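Long-range contact in soluble lytic murein transglycosylase (Pseudomonas aeruginosa, PDB 5OHU), which cleaves the glycan strands of bacterial peptidoglycan, turning over the cell wall by both exolytic and endolytic reactions: residues W343-A348 and A363-L368. Numbering follows the deposited sequence.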
loop_
_atom_site.group_PDB
_atom_site.type_symbol
_atom_site.label_atom_id
_atom_site.label_comp_id
_atom_site.label_asym_id
_atom_site.label_seq_id
_atom_site.Cartn_x
_atom_site.Cartn_y
_atom_site.Cartn_z
ATOM N N TRP A 343 -1.275 -7.765 -19.411
ATOM C CA TRP A 343 -1.441 -9.035 -20.105
ATOM C C TRP A 343 -1.851 -8.859 -21.554
ATOM O O TRP A 343 -1.631 -9.779 -22.354
ATOM C CB TRP A 343 -2.415 -9.942 -19.344
ATOM C CG TRP A 343 -1.822 -10.230 -18.017
ATOM C CD1 TRP A 343 -2.288 -9.835 -16.776
ATOM C CD2 TRP A 343 -0.570 -10.870 -17.788
ATOM N NE1 TRP A 343 -1.403 -10.226 -15.804
ATOM C CE2 TRP A 343 -0.345 -10.866 -16.397
ATOM C CE3 TRP A 343 0.377 -11.470 -18.627
ATOM C CZ2 TRP A 343 0.788 -11.439 -15.828
ATOM C CZ3 TRP A 343 1.500 -12.024 -18.064
ATOM C CH2 TRP A 343 1.699 -12.006 -16.676
ATOM N N ARG A 344 -2.388 -7.696 -21.929
ATOM C CA ARG A 344 -2.493 -7.396 -23.356
ATOM C C ARG A 344 -1.104 -7.295 -23.965
ATOM O O ARG A 344 -0.850 -7.819 -25.060
ATOM C CB ARG A 344 -3.283 -6.104 -23.586
ATOM C CG ARG A 344 -4.796 -6.255 -23.395
ATOM C CD ARG A 344 -5.551 -4.998 -23.798
ATOM N NE ARG A 344 -5.545 -4.056 -22.684
ATOM C CZ ARG A 344 -5.510 -2.731 -22.794
ATOM N NH1 ARG A 344 -5.487 -2.162 -23.993
ATOM N NH2 ARG A 344 -5.509 -1.986 -21.691
ATOM N N TYR A 345 -0.172 -6.658 -23.252
ATOM C CA TYR A 345 1.188 -6.605 -23.765
ATOM C C TYR A 345 1.784 -8.000 -23.872
ATOM O O TYR A 345 2.357 -8.357 -24.905
ATOM C CB TYR A 345 2.091 -5.714 -22.900
ATOM C CG TYR A 345 3.526 -5.821 -23.371
ATOM C CD1 TYR A 345 3.941 -5.159 -24.542
ATOM C CD2 TYR A 345 4.452 -6.614 -22.684
ATOM C CE1 TYR A 345 5.234 -5.273 -25.016
ATOM C CE2 TYR A 345 5.756 -6.732 -23.137
ATOM C CZ TYR A 345 6.140 -6.056 -24.305
ATOM O OH TYR A 345 7.435 -6.171 -24.761
ATOM N N TRP A 346 1.692 -8.797 -22.802
ATOM C CA TRP A 346 2.390 -10.078 -22.836
ATOM C C TRP A 346 1.726 -11.072 -23.783
ATOM O O TRP A 346 2.421 -11.925 -24.344
ATOM C CB TRP A 346 2.549 -10.633 -21.420
ATOM C CG TRP A 346 3.711 -9.937 -20.721
ATOM C CD1 TRP A 346 3.641 -9.070 -19.670
ATOM C CD2 TRP A 346 5.100 -10.003 -21.093
ATOM N NE1 TRP A 346 4.901 -8.615 -19.337
ATOM C CE2 TRP A 346 5.813 -9.164 -20.203
ATOM C CE3 TRP A 346 5.808 -10.684 -22.091
ATOM C CZ2 TRP A 346 7.207 -8.996 -20.281
ATOM C CZ3 TRP A 346 7.201 -10.524 -22.168
ATOM C CH2 TRP A 346 7.881 -9.693 -21.268
ATOM N N GLN A 347 0.426 -10.939 -24.047
ATOM C CA GLN A 347 -0.169 -11.774 -25.084
ATOM C C GLN A 347 0.468 -11.498 -26.447
ATOM O O GLN A 347 0.879 -12.428 -27.154
ATOM C CB GLN A 347 -1.679 -11.565 -25.150
ATOM C CG GLN A 347 -2.282 -12.300 -26.336
ATOM C CD GLN A 347 -3.800 -12.351 -26.275
ATOM O OE1 GLN A 347 -4.474 -11.733 -27.081
ATOM N NE2 GLN A 347 -4.335 -13.078 -25.300
ATOM N N ALA A 348 0.553 -10.220 -26.828
ATOM C CA ALA A 348 1.208 -9.857 -28.082
ATOM C C ALA A 348 2.675 -10.280 -28.087
ATOM O O ALA A 348 3.162 -10.841 -29.075
ATOM C CB ALA A 348 1.090 -8.348 -28.313
ATOM N N ALA A 363 -1.334 -6.117 -34.859
ATOM C CA ALA A 363 -2.648 -5.641 -34.439
ATOM C C ALA A 363 -2.804 -5.695 -32.926
ATOM O O ALA A 363 -3.446 -4.825 -32.334
ATOM C CB ALA A 363 -3.752 -6.458 -35.111
ATOM N N LEU A 364 -2.232 -6.712 -32.280
ATOM C CA LEU A 364 -2.332 -6.793 -30.826
ATOM C C LEU A 364 -1.635 -5.605 -30.163
ATOM O O LEU A 364 -2.202 -4.952 -29.277
ATOM C CB LEU A 364 -1.762 -8.128 -30.341
ATOM C CG LEU A 364 -2.520 -9.376 -30.843
ATOM C CD1 LEU A 364 -1.798 -10.653 -30.446
ATOM C CD2 LEU A 364 -3.985 -9.406 -30.356
ATOM N N TYR A 365 -0.418 -5.282 -30.612
ATOM C CA TYR A 365 0.291 -4.132 -30.054
ATOM C C TYR A 365 -0.461 -2.835 -30.304
ATOM O O TYR A 365 -0.437 -1.928 -29.463
ATOM C CB TYR A 365 1.690 -4.030 -30.654
ATOM C CG TYR A 365 2.723 -5.015 -30.131
ATOM C CD1 TYR A 365 2.906 -5.226 -28.762
ATOM C CD2 TYR A 365 3.505 -5.746 -31.022
ATOM C CE1 TYR A 365 3.855 -6.135 -28.301
ATOM C CE2 TYR A 365 4.468 -6.646 -30.578
ATOM C CZ TYR A 365 4.633 -6.838 -29.220
ATOM O OH TYR A 365 5.583 -7.736 -28.810
ATOM N N GLN A 366 -1.137 -2.727 -31.451
ATOM C CA GLN A 366 -1.775 -1.466 -31.810
ATOM C C GLN A 366 -2.922 -1.129 -30.865
ATOM O O GLN A 366 -3.149 0.044 -30.556
ATOM C CB GLN A 366 -2.247 -1.517 -33.258
ATOM C CG GLN A 366 -1.106 -1.376 -34.241
ATOM C CD GLN A 366 -1.526 -1.643 -35.668
ATOM O OE1 GLN A 366 -2.460 -2.409 -35.925
ATOM N NE2 GLN A 366 -0.835 -1.015 -36.607
ATOM N N LYS A 367 -3.645 -2.139 -30.383
ATOM C CA LYS A 367 -4.634 -1.905 -29.339
ATOM C C LYS A 367 -4.032 -1.256 -28.105
ATOM O O LYS A 367 -4.752 -0.616 -27.335
ATOM C CB LYS A 367 -5.286 -3.224 -28.913
ATOM C CG LYS A 367 -5.776 -4.089 -30.050
ATOM C CD LYS A 367 -5.795 -5.558 -29.640
ATOM C CE LYS A 367 -6.768 -5.834 -28.506
ATOM N NZ LYS A 367 -7.222 -7.255 -28.521
ATOM N N LEU A 368 -2.731 -1.420 -27.893
ATOM C CA LEU A 368 -2.075 -1.053 -26.652
ATOM C C LEU A 368 -1.352 0.280 -26.753
ATOM O O LEU A 368 -1.468 1.115 -25.852
ATOM C CB LEU A 368 -1.105 -2.162 -26.247
ATOM C CG LEU A 368 -0.876 -2.218 -24.756
ATOM C CD1 LEU A 368 -2.211 -2.069 -24.065
ATOM C CD2 LEU A 368 -0.256 -3.541 -24.420
#
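Ala348 and Leu364 mark the closest passage of two neighbouring antiparallel helices, their CA atoms 5.4 Å apart. The short axes of 343-348 and 363-368 run at 161° to each other and approach to 8.9 Å, a spacing consistent with the small Ala348 methyl at the interface. That CB rests against Leu364 CB at 3.5 Å and at the same time sits over one face of the Tyr365 ring, 3.8 Å from its centroid and displaced toward the CD1-CE1 side, a CH-pi contact. Tyr365 reaches this place with CG anti to its own carbonyl carbon (chi1 -76°). Beyond the methyl the two tyrosines meet obliquely, Tyr345 CE1 lying 3.7 Å from Tyr365 CE1 with the ring planes at 40°. On the other flank, Leu364 CD2 approaches Gln347 OE1.

One turn further along, Leu368 divides its two methyls between two neighbours. CD2 lies against the backbone of Tyr345 and touches its CB at 3.5 Å, while CD1 lies over one face of the Arg344 guanidinium, 3.3 Å from NH1 and toward the rim of the group. The chain of Arg344 bends at chi3, which turns NE out of the extended line. Its NH1 has Lys367 O near the guanidinium plane, at a longer 3.8 Å.

The polar ends look elsewhere: Arg344 NH2 forms a salt bridge with Glu371 and its NE bonds to Ala339 O, Tyr345 OH meets Asp596 and Arg382, and Tyr365 OH meets Gln352. Helix 374-383 also packs on Tyr345, Tyr365 and Leu368. The antiparallel hairpin of helices 341-354 and 360-368 is thus held here by apolar and CH-pi contact, without a hydrogen bond between the two segments, while neighbouring parts of the chain satisfy the tyrosine hydroxyls and pair with the guanidinium.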